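Local structure of aspartate aminotransferase, cytoplasmic (Schizosaccharomyces pombe 972h-, 6JPK) at residues Gln368-Gln371 / Tyr377-Ala380; Lys54-Ile59 / Ala304-Ser309. The protein catalyses the pyridoxal 5'-phosphate-dependent, reversible transfer of an amino group between L-aspartate and 2-oxoglutarate, giving oxaloacetate and L-glutamate, as a homodimer. The protein carries 1 engineered substitution. All blocks are in the same frame, centred on the assembly; numbering follows the deposited sequence.

Interaction 1: Gln368-Gln371 / Tyr377-Ala380; sequences QFCQ and YFSA
Q371, on helix 364-374, and Y377, where the chain has turned back along that helix, have the closest backbones of this pair of segments, with 5.6 Å between Q371 CA and Y377 CA. The Q371 chain leaves with CG anti to the backbone N (chi1 -170°) and runs extended, which carries it across one face of the Y377 ring. Its CG lies 3.8 Å from the centroid of that ring, displaced toward the rim, a CH-pi contact, while the amide beyond is only 17° from parallel to the ring and Q371 CD comes 3.5 Å from Y377 CE2. The amide nitrogen also works as a donor: Q371 NE2 gives a hydrogen bond of 3.2 Å to a water, and F378 N gives the same water another of 3.1 Å. The preceding residue, C370, meets the F378 ring at its edge. C370 CB is 3.9 Å from F378 CE1, and C370 SG stands 5.5 Å from the ring centroid, almost in its plane, a sulfur-aromatic contact. An alanine in place of Q371 is likely to lose the CH-pi contact over the Y377 ring and leave the bridging water without its side-chain donor. Y377 OH is hydrogen-bonded to D27, and F378 lies near R383, which by similarity binds L-aspartate. Across the two segments the contact therefore combines CH-pi and sulfur-aromatic packing with one water joining the glutamine amide to F378 N.

Interaction 2: Lys54-Ile59 / Ala304-Ser309; sequences KKASKI and AEILNS
A56 and E305 have the most surface buried here, in a steep helix-helix crossing within the fold of a pyridoxal-phosphate-dependent aminotransferase. The axes of the short segments 54-59 and 304-308 approach to 9.5 Å, and their N-to-C directions differ by 109°, so contact is confined to a small patch rather than a long shared groove. A56 sits at its middle, with A56 CA and E305 CA 6.2 Å apart. The methyl points at the other helix: A56 CB is 4.2 Å from E305 CB and 3.7 Å from I306 CG1, the latter a plain apolar touch. With CG1 anti to its carbonyl carbon (chi1 -68°), I306 brings that CG1 onto the A56 methyl, and its side chain also packs on W316 of helix 310-340 and on M257.

One turn after A56, I59 extends the patch outward. E305 begins with CG anti to the backbone N and then bends at chi2 (66°), which turns its carboxylate toward I59; the two side chains cross at about a right angle. E305 OE1 accepts a weak hydrogen bond from Q63, just beyond helix 51-62. The evidence thus favours van der Waals packing across the crossing, with the glutamate's polar end at the partly exposed border. K55 and S57 have their polar partners away from the patch: K55 NZ forms a salt bridge with E315, and S57 OG is hydrogen-bonded to K54 O. At the border itself, the branch methyl I59 CG2 lies 3.9 Å from E305 OE2.

In the fold
Read from the N terminus, helix 51-62 comes first, and interaction 2 brings it against helix 297-308, closing a span of 244 residues that contains every strand of the eight-stranded mixed sheet. Helix 310-340 then follows directly, and only later does interaction 1 close a gap of five residues, the end of helix 364-374 and the start of strand 376-377 among them; that strand pairs in parallel with strand 33-34. The two closures are in series, neither nested nor crossed. Their centres lie 40 Å apart and their nearest atoms about 27 Å: interaction 2 joins two helices away from the probable substrate-binding residues, interaction 1 lies close to R383, which by similarity binds L-aspartate.

Interaction 1: Gln368-Gln371 / Tyr377-Ala380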
# COMPACT_ATOMS: atom_id res chain seq x y z
N GLN A 368 -35.57 -5.39 -4.28
CA GLN A 368 -35.90 -6.38 -3.25
C GLN A 368 -36.76 -7.51 -3.82
O GLN A 368 -36.61 -8.67 -3.44
CB GLN A 368 -36.62 -5.70 -2.08
CG GLN A 368 -36.90 -6.62 -0.89
CD GLN A 368 -35.62 -7.04 -0.17
OE1 GLN A 368 -34.60 -6.35 -0.23
NE2 GLN A 368 -35.67 -8.18 0.49
N PHE A 369 -37.70 -7.17 -4.72
CA PHE A 369 -38.50 -8.19 -5.39
C PHE A 369 -37.60 -9.14 -6.19
O PHE A 369 -37.78 -10.36 -6.14
CB PHE A 369 -39.52 -7.49 -6.30
CG PHE A 369 -40.53 -8.42 -6.94
CD1 PHE A 369 -40.26 -9.03 -8.16
CD2 PHE A 369 -41.77 -8.63 -6.34
CE1 PHE A 369 -41.20 -9.87 -8.76
CE2 PHE A 369 -42.72 -9.47 -6.94
CZ PHE A 369 -42.44 -10.08 -8.15
N CYS A 370 -36.63 -8.58 -6.93
CA CYS A 370 -35.68 -9.42 -7.66
C CYS A 370 -34.90 -10.33 -6.72
O CYS A 370 -34.62 -11.49 -7.06
CB CYS A 370 -34.71 -8.54 -8.45
SG CYS A 370 -35.42 -7.70 -9.86
N GLN A 371 -34.52 -9.82 -5.55
CA GLN A 371 -33.77 -10.63 -4.61
C GLN A 371 -34.62 -11.78 -4.07
O GLN A 371 -34.17 -12.93 -4.04
CB GLN A 371 -33.24 -9.77 -3.47
CG GLN A 371 -32.25 -10.52 -2.59
CD GLN A 371 -31.83 -9.73 -1.36
OE1 GLN A 371 -32.12 -10.13 -0.24
NE2 GLN A 371 -31.14 -8.62 -1.57
N TYR A 377 -28.82 -10.67 -6.47
CA TYR A 377 -28.23 -9.89 -5.39
C TYR A 377 -27.48 -8.69 -5.98
O TYR A 377 -26.44 -8.86 -6.63
CB TYR A 377 -27.33 -10.79 -4.53
CG TYR A 377 -28.19 -11.73 -3.71
CD1 TYR A 377 -28.71 -12.92 -4.26
CD2 TYR A 377 -28.53 -11.40 -2.41
CE1 TYR A 377 -29.52 -13.75 -3.50
CE2 TYR A 377 -29.32 -12.22 -1.65
CZ TYR A 377 -29.82 -13.38 -2.19
OH TYR A 377 -30.63 -14.15 -1.40
N PHE A 378 -28.02 -7.49 -5.77
CA PHE A 378 -27.39 -6.25 -6.23
C PHE A 378 -27.91 -5.10 -5.38
O PHE A 378 -28.81 -5.26 -4.55
CB PHE A 378 -27.61 -6.03 -7.74
CG PHE A 378 -29.06 -5.99 -8.19
CD1 PHE A 378 -29.82 -7.14 -8.28
CD2 PHE A 378 -29.65 -4.78 -8.59
CE1 PHE A 378 -31.15 -7.10 -8.73
CE2 PHE A 378 -30.96 -4.74 -9.05
CZ PHE A 378 -31.72 -5.90 -9.11
N SER A 379 -27.30 -3.93 -5.58
CA SER A 379 -27.49 -2.79 -4.69
C SER A 379 -28.90 -2.21 -4.80
O SER A 379 -29.51 -2.19 -5.87
CB SER A 379 -26.47 -1.69 -5.01
OG SER A 379 -25.16 -2.20 -5.14
N ALA A 380 -29.39 -1.70 -3.66
CA ALA A 380 -30.72 -1.11 -3.58
C ALA A 380 -30.91 0.11 -4.47
O ALA A 380 -32.04 0.42 -4.84
CB ALA A 380 -31.03 -0.73 -2.13
O HOH W 1 -30.85 -7.71 -4.63

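Interaction 2: Lys54-Ile59 / Ala304-Ser309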
# COMPACT_ATOMS: atom_id res chain seq x y z
N LYS A 54 -0.77 -13.15 -18.13
CA LYS A 54 -0.15 -14.42 -17.76
C LYS A 54 1.17 -14.61 -18.50
O LYS A 54 2.18 -15.01 -17.91
CB LYS A 54 -1.10 -15.58 -18.07
CG LYS A 54 -0.67 -16.91 -17.48
CD LYS A 54 -1.66 -18.01 -17.87
CE LYS A 54 -3.09 -17.59 -17.56
NZ LYS A 54 -4.12 -18.37 -18.32
N LYS A 55 1.16 -14.33 -19.81
CA LYS A 55 2.38 -14.39 -20.61
C LYS A 55 3.47 -13.47 -20.06
O LYS A 55 4.63 -13.88 -19.91
CB LYS A 55 2.02 -14.01 -22.05
CG LYS A 55 3.17 -14.06 -23.05
CD LYS A 55 2.63 -13.79 -24.46
CE LYS A 55 3.72 -13.94 -25.51
NZ LYS A 55 3.11 -14.10 -26.86
N ALA A 56 3.12 -12.22 -19.75
CA ALA A 56 4.10 -11.27 -19.23
C ALA A 56 4.67 -11.74 -17.89
O ALA A 56 5.88 -11.61 -17.64
CB ALA A 56 3.48 -9.87 -19.09
N SER A 57 3.83 -12.28 -17.01
CA SER A 57 4.37 -12.72 -15.72
C SER A 57 5.32 -13.90 -15.90
O SER A 57 6.34 -13.97 -15.20
CB SER A 57 3.23 -13.05 -14.73
OG SER A 57 2.44 -14.13 -15.14
N LYS A 58 5.05 -14.80 -16.85
CA LYS A 58 5.99 -15.88 -17.14
C LYS A 58 7.32 -15.35 -17.66
O LYS A 58 8.39 -15.84 -17.27
CB LYS A 58 5.39 -16.86 -18.16
CG LYS A 58 4.17 -17.64 -17.65
CD LYS A 58 4.54 -18.53 -16.46
CE LYS A 58 3.43 -19.53 -16.15
NZ LYS A 58 3.10 -20.39 -17.32
N ILE A 59 7.27 -14.38 -18.57
CA ILE A 59 8.49 -13.78 -19.11
C ILE A 59 9.29 -13.11 -18.00
O ILE A 59 10.51 -13.27 -17.91
CB ILE A 59 8.13 -12.78 -20.23
CG1 ILE A 59 7.61 -13.53 -21.46
CG2 ILE A 59 9.36 -11.91 -20.61
CD1 ILE A 59 6.92 -12.63 -22.49
N ALA A 304 4.76 -3.03 -16.75
CA ALA A 304 5.84 -2.45 -17.53
C ALA A 304 6.24 -3.38 -18.66
O ALA A 304 6.56 -2.93 -19.77
CB ALA A 304 7.05 -2.15 -16.64
N GLU A 305 6.21 -4.70 -18.42
CA GLU A 305 6.60 -5.63 -19.48
C GLU A 305 5.64 -5.52 -20.66
O GLU A 305 6.07 -5.41 -21.82
CB GLU A 305 6.63 -7.06 -18.93
CG GLU A 305 7.39 -8.02 -19.81
CD GLU A 305 8.89 -7.70 -19.89
OE1 GLU A 305 9.44 -7.08 -18.94
OE2 GLU A 305 9.51 -8.05 -20.91
N ILE A 306 4.33 -5.52 -20.38
CA ILE A 306 3.34 -5.34 -21.43
C ILE A 306 3.52 -4.01 -22.15
O ILE A 306 3.62 -3.96 -23.39
CB ILE A 306 1.92 -5.46 -20.84
CG1 ILE A 306 1.65 -6.89 -20.37
CG2 ILE A 306 0.88 -5.00 -21.86
CD1 ILE A 306 0.25 -7.08 -19.75
N LEU A 307 3.57 -2.91 -21.39
CA LEU A 307 3.49 -1.58 -21.99
C LEU A 307 4.71 -1.26 -22.85
O LEU A 307 4.60 -0.51 -23.82
CB LEU A 307 3.31 -0.53 -20.89
CG LEU A 307 1.95 -0.62 -20.18
CD1 LEU A 307 1.88 0.22 -18.91
CD2 LEU A 307 0.84 -0.23 -21.14
N ASN A 308 5.88 -1.82 -22.53
CA ASN A 308 7.09 -1.52 -23.27
C ASN A 308 7.40 -2.54 -24.36
O ASN A 308 8.41 -2.39 -25.06
CB ASN A 308 8.28 -1.41 -22.31
CG ASN A 308 8.18 -0.17 -21.43
OD1 ASN A 308 8.05 0.94 -21.93
ND2 ASN A 308 8.19 -0.36 -20.12
N SER A 309 6.55 -3.55 -24.55
CA SER A 309 6.74 -4.53 -25.61
C SER A 309 5.68 -4.33 -26.69
O SER A 309 4.49 -4.49 -26.40
CB SER A 309 6.66 -5.96 -25.06
OG SER A 309 6.40 -6.88 -26.12